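Local atomic coordinates of protein MpaA (Escherichia coli O157:H7, PDB entry 5HXD), a protein that probably hydrolyses the gamma-D-glutamyl-diaminopimelate amide bond of murein tripeptide, as a zinc-dependent amidase of the M14 peptidase family. Residues Ser41-Ala46 with Gln143-Ile148; Gln139-Leu144 with Gly193-Trp198; Asp158-Ile163 with Val187-Pro192; Pro166-Leu171 with Leu181-Ser186. One frame throughout, in Å; residues are numbered along the deposited sequence.

Contact 1: residues Ser41-Ala46 with Gln143-Ile148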
# COMPACT_ATOMS: atom_id res chain seq x y z
N SER A 41 -5.85 -23.03 14.87
CA SER A 41 -5.15 -21.99 14.12
C SER A 41 -5.82 -21.74 12.79
O SER A 41 -6.06 -22.69 12.03
CB SER A 41 -3.70 -22.36 13.90
OG SER A 41 -2.96 -22.10 15.07
N GLY A 42 -6.14 -20.47 12.56
CA GLY A 42 -6.75 -20.02 11.33
C GLY A 42 -5.80 -19.12 10.57
O GLY A 42 -4.62 -19.00 10.92
N LEU A 43 -6.30 -18.47 9.52
CA LEU A 43 -5.44 -17.66 8.66
C LEU A 43 -6.00 -16.25 8.52
O LEU A 43 -7.20 -16.08 8.25
CB LEU A 43 -5.29 -18.33 7.29
CG LEU A 43 -4.41 -17.69 6.20
CD1 LEU A 43 -3.05 -17.28 6.74
CD2 LEU A 43 -4.27 -18.68 5.06
N ILE A 44 -5.14 -15.25 8.71
CA ILE A 44 -5.58 -13.86 8.51
C ILE A 44 -4.81 -13.23 7.35
O ILE A 44 -3.58 -13.23 7.30
CB ILE A 44 -5.44 -13.02 9.79
CG1 ILE A 44 -6.13 -13.73 10.96
CG2 ILE A 44 -6.07 -11.64 9.60
CD1 ILE A 44 -5.56 -13.39 12.32
N LEU A 45 -5.56 -12.69 6.41
CA LEU A 45 -5.07 -12.38 5.08
C LEU A 45 -5.31 -10.92 4.79
O LEU A 45 -6.29 -10.35 5.29
CB LEU A 45 -5.81 -13.23 4.04
CG LEU A 45 -5.14 -14.10 2.99
CD1 LEU A 45 -4.11 -15.03 3.59
CD2 LEU A 45 -6.21 -14.90 2.30
N ALA A 46 -4.45 -10.32 3.98
CA ALA A 46 -4.68 -8.95 3.53
C ALA A 46 -3.97 -8.63 2.22
O ALA A 46 -3.14 -9.41 1.73
CB ALA A 46 -4.25 -7.98 4.59
N GLN A 143 -0.96 -23.12 -2.31
CA GLN A 143 -0.11 -24.17 -1.79
C GLN A 143 0.18 -24.00 -0.29
O GLN A 143 0.23 -24.98 0.46
CB GLN A 143 1.19 -24.25 -2.58
CG GLN A 143 1.03 -25.00 -3.90
CD GLN A 143 0.16 -26.27 -3.78
OE1 GLN A 143 0.34 -27.09 -2.86
NE2 GLN A 143 -0.80 -26.43 -4.70
N LEU A 144 0.36 -22.74 0.12
CA LEU A 144 0.46 -22.39 1.53
C LEU A 144 -0.72 -22.98 2.31
O LEU A 144 -0.53 -23.67 3.31
CB LEU A 144 0.50 -20.86 1.70
CG LEU A 144 0.60 -20.25 3.10
CD1 LEU A 144 2.03 -20.34 3.63
CD2 LEU A 144 0.12 -18.82 3.10
N ILE A 145 -1.94 -22.72 1.84
CA ILE A 145 -3.14 -23.15 2.55
C ILE A 145 -3.31 -24.69 2.53
O ILE A 145 -3.98 -25.25 3.39
CB ILE A 145 -4.40 -22.42 1.98
CG1 ILE A 145 -4.19 -20.91 2.07
CG2 ILE A 145 -5.67 -22.78 2.75
CD1 ILE A 145 -5.36 -20.07 1.59
N HIS A 146 -2.67 -25.37 1.57
CA HIS A 146 -2.64 -26.84 1.57
C HIS A 146 -1.63 -27.35 2.58
O HIS A 146 -1.93 -28.25 3.37
CB HIS A 146 -2.30 -27.39 0.19
CG HIS A 146 -3.50 -27.61 -0.70
ND1 HIS A 146 -3.80 -26.77 -1.74
CD2 HIS A 146 -4.45 -28.57 -0.67
CE1 HIS A 146 -4.91 -27.21 -2.34
NE2 HIS A 146 -5.32 -28.29 -1.71
N ARG A 147 -0.43 -26.78 2.57
CA ARG A 147 0.62 -27.13 3.53
C ARG A 147 0.13 -27.00 4.99
O ARG A 147 0.22 -27.96 5.78
CB ARG A 147 1.86 -26.26 3.30
CG ARG A 147 3.11 -26.62 4.14
CD ARG A 147 4.11 -25.44 4.23
NE ARG A 147 4.39 -24.85 2.92
CZ ARG A 147 4.83 -23.60 2.74
NH1 ARG A 147 5.03 -22.82 3.80
NH2 ARG A 147 5.07 -23.11 1.51
N ILE A 148 -0.41 -25.83 5.35
CA ILE A 148 -0.71 -25.52 6.75
C ILE A 148 -2.08 -26.00 7.23
O ILE A 148 -2.28 -26.15 8.45
CB ILE A 148 -0.62 -24.00 7.03
CG1 ILE A 148 -1.72 -23.25 6.28
CG2 ILE A 148 0.75 -23.46 6.69
CD1 ILE A 148 -2.21 -22.04 7.01
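L43 on strand 43-45 meets I145 and I148 on helix 136-148. The CB of L43 leaves the strand toward the helix but touches none of its atoms. CG makes no close contact either; L43 CG is still 4.9 Å from I148 CD1. With CG anti to the backbone N (chi1 -179°), the branch is carried away from the strand toward the helix. The second torsion then splits the work of the two methyls. CD1 stays short of the helix side chains. CD2 does the touching. It lies 3.7 Å from I145 CG1 and 3.9 Å from I145 CD1, so it rests against the outer arm of the isoleucine. A looser contact goes to I148, whose CD1 is 4.4 Å from L43 CD2. The side chains of L43 and I145 cross at about a right angle.

This is strand-to-helix packing in the alpha/beta fold of the M14 peptidases. Strand 43-45 lies between strands 74-76 and 153-157 in the mixed sheet, and helix 136-148 packs on one face of it. The helix leads through a short loop into strand 153-157. The backbone of L43 is hydrogen-bonded to W152 and V154.

I145 approaches with its CG1 arm. CG1 is anti to the carbonyl carbon (chi1 -56°), which brings CG1 and CD1 against the leucine methyl. I145 also touches F195 and W198 of helix 195-201. I148 is partly exposed and also touches H74 of strand 74-76. L45, two residues on from L43 along the strand, packs on V153 and F195.

Contact 2: residues Gln139-Leu144 with Gly193-Trp198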
# COMPACT_ATOMS: atom_id res chain seq x y z
N GLN A 139 -1.08 -19.14 -7.01
CA GLN A 139 -0.56 -20.47 -6.78
C GLN A 139 0.11 -20.56 -5.43
O GLN A 139 -0.13 -21.50 -4.68
CB GLN A 139 0.40 -20.87 -7.90
CG GLN A 139 -0.36 -21.25 -9.16
CD GLN A 139 0.46 -21.10 -10.44
OE1 GLN A 139 1.69 -21.07 -10.40
NE2 GLN A 139 -0.23 -21.01 -11.57
N ALA A 140 0.94 -19.57 -5.11
CA ALA A 140 1.70 -19.59 -3.87
C ALA A 140 0.78 -19.63 -2.66
O ALA A 140 1.01 -20.41 -1.74
CB ALA A 140 2.60 -18.42 -3.80
N LEU A 141 -0.25 -18.80 -2.66
CA LEU A 141 -1.19 -18.82 -1.55
C LEU A 141 -1.95 -20.14 -1.48
O LEU A 141 -2.19 -20.64 -0.41
CB LEU A 141 -2.19 -17.66 -1.64
CG LEU A 141 -3.07 -17.52 -0.39
CD1 LEU A 141 -2.25 -17.00 0.78
CD2 LEU A 141 -4.28 -16.64 -0.63
N CYS A 142 -2.33 -20.69 -2.63
CA CYS A 142 -3.06 -21.96 -2.69
C CYS A 142 -2.28 -23.12 -2.10
O CYS A 142 -2.87 -24.01 -1.46
CB CYS A 142 -3.44 -22.30 -4.13
SG CYS A 142 -4.88 -21.42 -4.71
N GLN A 143 -0.96 -23.12 -2.31
CA GLN A 143 -0.11 -24.17 -1.79
C GLN A 143 0.18 -24.00 -0.29
O GLN A 143 0.23 -24.98 0.46
CB GLN A 143 1.19 -24.25 -2.58
CG GLN A 143 1.03 -25.00 -3.90
CD GLN A 143 0.16 -26.27 -3.78
OE1 GLN A 143 0.34 -27.09 -2.86
NE2 GLN A 143 -0.80 -26.43 -4.70
N LEU A 144 0.36 -22.74 0.12
CA LEU A 144 0.46 -22.39 1.53
C LEU A 144 -0.72 -22.98 2.31
O LEU A 144 -0.53 -23.67 3.31
CB LEU A 144 0.50 -20.86 1.70
CG LEU A 144 0.60 -20.25 3.10
CD1 LEU A 144 2.03 -20.34 3.63
CD2 LEU A 144 0.12 -18.82 3.10
N GLY A 193 -14.04 -17.34 -9.70
CA GLY A 193 -12.62 -17.49 -9.45
C GLY A 193 -12.12 -16.77 -8.21
O GLY A 193 -10.92 -16.67 -8.00
N SER A 194 -13.04 -16.27 -7.38
CA SER A 194 -12.68 -15.57 -6.14
C SER A 194 -12.04 -16.51 -5.10
O SER A 194 -12.19 -17.73 -5.17
CB SER A 194 -13.91 -14.89 -5.53
OG SER A 194 -14.69 -15.81 -4.79
N PHE A 195 -11.33 -15.92 -4.14
CA PHE A 195 -10.62 -16.69 -3.13
C PHE A 195 -11.64 -17.48 -2.30
O PHE A 195 -11.46 -18.66 -2.01
CB PHE A 195 -9.76 -15.78 -2.26
CG PHE A 195 -9.20 -16.45 -1.04
CD1 PHE A 195 -8.21 -17.41 -1.15
CD2 PHE A 195 -9.67 -16.13 0.22
CE1 PHE A 195 -7.69 -18.04 -0.03
CE2 PHE A 195 -9.17 -16.74 1.34
CZ PHE A 195 -8.17 -17.70 1.22
N GLY A 196 -12.74 -16.82 -1.94
CA GLY A 196 -13.82 -17.46 -1.23
C GLY A 196 -14.47 -18.57 -2.03
O GLY A 196 -14.91 -19.56 -1.46
N SER A 197 -14.54 -18.40 -3.34
CA SER A 197 -15.09 -19.44 -4.20
C SER A 197 -14.21 -20.69 -4.17
O SER A 197 -14.70 -21.82 -4.24
CB SER A 197 -15.25 -18.94 -5.63
OG SER A 197 -16.44 -18.22 -5.82
N TRP A 198 -12.90 -20.46 -4.10
CA TRP A 198 -11.95 -21.55 -4.03
C TRP A 198 -12.03 -22.23 -2.67
O TRP A 198 -11.91 -23.44 -2.54
CB TRP A 198 -10.55 -21.02 -4.27
CG TRP A 198 -9.49 -22.07 -4.33
CD1 TRP A 198 -9.27 -22.97 -5.33
CD2 TRP A 198 -8.48 -22.32 -3.35
NE1 TRP A 198 -8.19 -23.76 -5.04
CE2 TRP A 198 -7.68 -23.38 -3.83
CE3 TRP A 198 -8.16 -21.74 -2.12
CZ2 TRP A 198 -6.60 -23.87 -3.12
CZ3 TRP A 198 -7.10 -22.23 -1.42
CH2 TRP A 198 -6.32 -23.28 -1.93
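W198 carries the sulfur of C142 over one face of its indole. SG stands 3.4 Å above the ring plane, offset toward the rim. It is 3.5 Å from the centroid of the six-membered ring and 18° off the normal. This is a Cys sulfur-aromatic contact. At the outer rim of the indole, W198 CH2 comes 3.6 Å from C142 O, so the ring also reaches the helix backbone. SG lies beside the backbone N of C142 (chi1 -80°), which turns it toward the indole.

The F195 ring meets L141. L141 CD2 approaches it obliquely and is 3.7 Å from F195 CE1. The two side chains cross at about a right angle. F101 packs edge-to-face with F195 and also touches C142 and W198.

S194 caps the N-terminus of helix 195-201. Its OG accepts a hydrogen bond from S197 N at 3.0 Å. F195 follows in the first turn. Its backbone N is hydrogen-bonded to N98, and its side chain is about 10 Å from the zinc.

The contact joins two helices. Helix 136-148 meets Y20 of strand 18-22 and L29 of strand 28-31, while helix 195-201 packs against it through F195 and W198.

Contact 3: residues Asp158-Ile163 with Val187-Pro192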
# COMPACT_ATOMS: atom_id res chain seq x y z
N ASP A 158 -11.30 -3.67 0.86
CA ASP A 158 -11.89 -2.31 0.78
C ASP A 158 -12.94 -2.24 -0.31
O ASP A 158 -12.81 -2.93 -1.32
CB ASP A 158 -10.85 -1.25 0.44
CG ASP A 158 -10.20 -0.66 1.64
OD1 ASP A 158 -10.63 -0.99 2.76
OD2 ASP A 158 -9.25 0.13 1.44
N PRO A 159 -13.93 -1.34 -0.17
CA PRO A 159 -14.27 -0.52 0.99
C PRO A 159 -15.74 -0.69 1.35
O PRO A 159 -16.41 0.30 1.64
CB PRO A 159 -14.00 0.89 0.48
CG PRO A 159 -14.36 0.78 -1.05
CD PRO A 159 -14.49 -0.72 -1.38
N LEU A 160 -16.23 -1.93 1.33
CA LEU A 160 -17.66 -2.19 1.36
C LEU A 160 -18.25 -2.24 2.77
O LEU A 160 -19.45 -2.49 2.92
CB LEU A 160 -17.96 -3.49 0.63
CG LEU A 160 -17.49 -3.40 -0.81
CD1 LEU A 160 -17.86 -4.66 -1.54
CD2 LEU A 160 -18.07 -2.16 -1.51
N ALA A 161 -17.41 -1.99 3.77
CA ALA A 161 -17.87 -1.72 5.14
C ALA A 161 -18.80 -2.80 5.72
O ALA A 161 -19.91 -2.50 6.19
CB ALA A 161 -18.55 -0.36 5.21
N CYS A 162 -18.34 -4.05 5.73
CA CYS A 162 -19.16 -5.14 6.24
C CYS A 162 -18.37 -6.43 6.40
O CYS A 162 -17.28 -6.58 5.84
CB CYS A 162 -20.34 -5.38 5.32
SG CYS A 162 -19.82 -5.92 3.69
N ILE A 163 -18.94 -7.37 7.15
CA ILE A 163 -18.39 -8.70 7.36
C ILE A 163 -19.18 -9.73 6.57
O ILE A 163 -20.36 -9.97 6.87
CB ILE A 163 -18.40 -9.10 8.85
CG1 ILE A 163 -17.70 -8.05 9.70
CG2 ILE A 163 -17.77 -10.48 9.04
CD1 ILE A 163 -16.26 -7.89 9.38
N VAL A 187 -21.49 -10.09 -0.97
CA VAL A 187 -21.54 -8.90 -1.82
C VAL A 187 -22.49 -9.21 -2.97
O VAL A 187 -22.16 -10.00 -3.86
CB VAL A 187 -20.13 -8.49 -2.37
CG1 VAL A 187 -19.32 -7.79 -1.30
CG2 VAL A 187 -19.35 -9.70 -2.92
N GLY A 188 -23.67 -8.60 -2.96
CA GLY A 188 -24.72 -8.94 -3.91
C GLY A 188 -24.39 -9.00 -5.40
O GLY A 188 -25.26 -8.72 -6.23
N TYR A 189 -23.15 -9.35 -5.74
CA TYR A 189 -22.77 -9.60 -7.13
C TYR A 189 -21.85 -10.83 -7.19
O TYR A 189 -21.30 -11.25 -6.17
CB TYR A 189 -22.08 -8.38 -7.79
CG TYR A 189 -20.88 -7.88 -7.04
CD1 TYR A 189 -19.60 -8.37 -7.31
CD2 TYR A 189 -21.01 -6.92 -6.04
CE1 TYR A 189 -18.50 -7.91 -6.61
CE2 TYR A 189 -19.91 -6.45 -5.35
CZ TYR A 189 -18.67 -6.94 -5.63
OH TYR A 189 -17.59 -6.47 -4.93
N GLU A 190 -21.72 -11.38 -8.40
CA GLU A 190 -21.00 -12.63 -8.65
C GLU A 190 -19.50 -12.40 -8.81
O GLU A 190 -19.09 -11.43 -9.43
CB GLU A 190 -21.57 -13.31 -9.91
CG GLU A 190 -21.68 -14.83 -9.82
CD GLU A 190 -22.81 -15.38 -10.68
OE1 GLU A 190 -23.95 -15.47 -10.16
OE2 GLU A 190 -22.57 -15.72 -11.86
N THR A 191 -18.68 -13.28 -8.24
CA THR A 191 -17.23 -13.16 -8.35
C THR A 191 -16.56 -14.50 -8.72
O THR A 191 -15.96 -15.14 -7.87
CB THR A 191 -16.60 -12.64 -7.03
OG1 THR A 191 -16.78 -13.61 -6.00
CG2 THR A 191 -17.22 -11.32 -6.59
N PRO A 192 -16.64 -14.90 -10.00
CA PRO A 192 -16.04 -16.17 -10.45
C PRO A 192 -14.54 -16.21 -10.19
O PRO A 192 -13.85 -15.22 -10.42
CB PRO A 192 -16.33 -16.18 -11.95
CG PRO A 192 -16.47 -14.74 -12.33
CD PRO A 192 -17.12 -14.08 -11.14
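L160 reaches V187 and Y189 with one methyl. Its CG lies beside the backbone N and anti to the carbonyl carbon (chi1 -59°). From there the chain runs extended to CD1, which does all the close touching. CD1 is 3.5 Å from V187 CG1 and 3.9 Å from Y189 OH. The side chains of L160 and V187 cross at about a right angle. L160 and Y189 come from opposite directions, so the hydroxyl end of Y189 meets the methyl end of L160.

V187 uses its two methyls differently. CG1 faces L160. CG2 lies over one face of the Y189 ring, 3.9 Å above its plane and offset toward the rim. Y189 takes a first torsion of 56°, with CG between its backbone N and carbonyl carbon. This turns one ring face to V187 CG2. The model is doubtful in the backbone between V187 and Y189, so the fine detail of that turn is less sure.

The active site is close by. L160 has its side chain about 3 Å from that of E210, the predicted proton donor/acceptor. The side chain of Y189 is about 6 Å from the zinc and about 3 Å from a cacodylate ion, probably from the crystallisation liquor. R122 makes a cation-pi contact with Y189. The peptide bond before P159 is cis, consistent with the cis peptide one residue beyond the zinc-binding histidine in M14 carboxypeptidases such as carboxypeptidase A.

A161 and C162 both face E210 in a G1 beta bulge at the start of strand 162-164. That strand pairs with 206-210, and the loop 187-192 runs on from strand 183-184 to helix 195-201.

Contact 4: residues Pro166-Leu171 with Leu181-Ser186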
# COMPACT_ATOMS: atom_id res chain seq x y z
N PRO A 166 -20.45 -16.34 4.87
CA PRO A 166 -21.34 -17.28 4.15
C PRO A 166 -21.93 -18.36 5.05
O PRO A 166 -22.90 -19.01 4.67
CB PRO A 166 -20.41 -17.90 3.09
CG PRO A 166 -19.02 -17.72 3.64
CD PRO A 166 -19.05 -16.44 4.43
N ARG A 167 -21.35 -18.54 6.23
CA ARG A 167 -21.85 -19.52 7.18
C ARG A 167 -22.73 -18.91 8.26
O ARG A 167 -23.52 -19.61 8.89
CB ARG A 167 -20.69 -20.28 7.83
CG ARG A 167 -20.60 -21.73 7.37
CD ARG A 167 -19.24 -22.09 6.77
NE ARG A 167 -18.43 -22.88 7.70
CZ ARG A 167 -17.57 -23.83 7.33
NH1 ARG A 167 -17.41 -24.11 6.05
NH2 ARG A 167 -16.88 -24.49 8.25
N HIS A 168 -22.58 -17.59 8.46
CA HIS A 168 -23.13 -16.88 9.62
C HIS A 168 -22.77 -17.63 10.90
O HIS A 168 -23.63 -18.24 11.54
CB HIS A 168 -24.66 -16.72 9.51
CG HIS A 168 -25.24 -15.82 10.55
ND1 HIS A 168 -25.85 -16.29 11.70
CD2 HIS A 168 -25.32 -14.46 10.63
CE1 HIS A 168 -26.26 -15.27 12.43
NE2 HIS A 168 -25.95 -14.15 11.80
N SER A 169 -21.49 -17.59 11.26
CA SER A 169 -21.00 -18.33 12.42
C SER A 169 -20.63 -17.40 13.58
O SER A 169 -20.97 -16.22 13.58
CB SER A 169 -19.81 -19.18 12.03
OG SER A 169 -18.76 -18.35 11.56
N GLU A 170 -19.91 -17.94 14.56
CA GLU A 170 -19.52 -17.16 15.73
C GLU A 170 -18.48 -16.08 15.41
O GLU A 170 -18.61 -14.90 15.81
CB GLU A 170 -18.97 -18.10 16.81
CG GLU A 170 -18.58 -17.40 18.10
CD GLU A 170 -18.05 -18.35 19.14
OE1 GLU A 170 -18.05 -19.57 18.86
OE2 GLU A 170 -17.62 -17.89 20.22
N LEU A 171 -17.44 -16.50 14.70
CA LEU A 171 -16.35 -15.62 14.30
C LEU A 171 -16.92 -14.48 13.47
O LEU A 171 -16.52 -13.32 13.60
CB LEU A 171 -15.30 -16.42 13.54
CG LEU A 171 -13.98 -15.77 13.17
CD1 LEU A 171 -13.48 -14.90 14.32
CD2 LEU A 171 -12.99 -16.86 12.86
N LEU A 181 -19.13 -3.46 12.12
CA LEU A 181 -19.56 -3.60 10.75
C LEU A 181 -20.70 -4.59 10.69
O LEU A 181 -20.69 -5.60 11.38
CB LEU A 181 -18.41 -4.08 9.87
CG LEU A 181 -17.30 -3.07 9.67
CD1 LEU A 181 -16.23 -3.69 8.80
CD2 LEU A 181 -17.88 -1.82 9.04
N PRO A 182 -21.70 -4.29 9.86
CA PRO A 182 -22.84 -5.18 9.62
C PRO A 182 -22.39 -6.58 9.21
O PRO A 182 -21.36 -6.71 8.56
CB PRO A 182 -23.58 -4.50 8.47
CG PRO A 182 -22.59 -3.57 7.88
CD PRO A 182 -21.76 -3.10 9.01
N LEU A 183 -23.15 -7.61 9.60
CA LEU A 183 -22.85 -8.97 9.17
C LEU A 183 -23.80 -9.38 8.05
O LEU A 183 -25.01 -9.27 8.17
CB LEU A 183 -22.95 -9.95 10.33
CG LEU A 183 -22.72 -11.42 9.99
CD1 LEU A 183 -21.43 -11.64 9.23
CD2 LEU A 183 -22.68 -12.23 11.25
N VAL A 184 -23.22 -9.86 6.95
CA VAL A 184 -23.94 -10.13 5.72
C VAL A 184 -23.42 -11.47 5.19
O VAL A 184 -22.39 -11.95 5.67
CB VAL A 184 -23.74 -8.94 4.71
CG1 VAL A 184 -23.11 -9.38 3.40
CG2 VAL A 184 -25.05 -8.20 4.49
N THR A 185 -24.12 -12.12 4.26
CA THR A 185 -23.56 -13.36 3.69
C THR A 185 -22.81 -13.12 2.36
O THR A 185 -21.85 -13.83 2.05
CB THR A 185 -24.65 -14.45 3.48
OG1 THR A 185 -25.90 -13.83 3.16
CG2 THR A 185 -24.81 -15.33 4.71
N SER A 186 -23.20 -12.11 1.59
CA SER A 186 -22.52 -11.86 0.32
C SER A 186 -22.49 -10.41 -0.14
O SER A 186 -23.35 -9.60 0.23
CB SER A 186 -23.16 -12.70 -0.79
OG SER A 186 -22.73 -14.04 -0.72
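H168 and L183 cross obliquely, and theirs is the nearest side-chain meeting between the two segments. The imidazole offers its CD2 atom to a leucine methyl, with H168 CD2 3.5 Å from L183 CD2. The next ring atom is more distant, with H168 NE2 3.8 Å from the same L183 CD2. L183, on strand 183-184, points at the other segment from CB onward and runs extended to CD2. H168, in the loop ahead of helix 170-178, starts out alongside. Its CG is anti to the backbone N (chi1 -171°), which brings the ring to the leucine.

The second meeting involves T185 and P166. The T185 methyl, CG2, lies 4.0 Å from P166 CA and 4.1 Å from P166 O. It rests beside the proline backbone, while the CB of P166 points away.

The segments belong to a beta-alpha-beta unit of strand 162-164, helix 170-178 and strand 183-184. The contact bridges the loop entering the helix and the second strand. S169 sits at the N-cap position of that helix. L183 and H168 both touch E173 of the helix.

No hydrogen bond joins the two segments directly. P166 N lies 4.0 Å from T185 O, but a proline nitrogen within the chain has no hydrogen to donate. The contact thus rests on van der Waals packing at the surface. Hydrogen bonds to D165, beside P166, tie both segments to the same residue: S169 OG on one side and the V184 backbone on the other.

In the fold
Contacts 1 and 2 are buried and share helix 136-148. They touch at the F195 ring. Contact 1 is wholly aliphatic, between sheet and helix. Contact 2 joins helix to helix and adds aromatic rings and a sulfur. Contacts 3 and 4 lie at the surface, about 12 Å apart between centres. They meet where strands 162-164 and 183-184 pair, and I163 probably bonds to P182 and V184. Contact 3 borders the zinc site and is aliphatic packing beside a tyrosine hydroxyl. Contact 4, further from the zinc, sets a leucine and a threonine methyl against an imidazole and proline backbone. None of the four has a hydrogen bond across its segments.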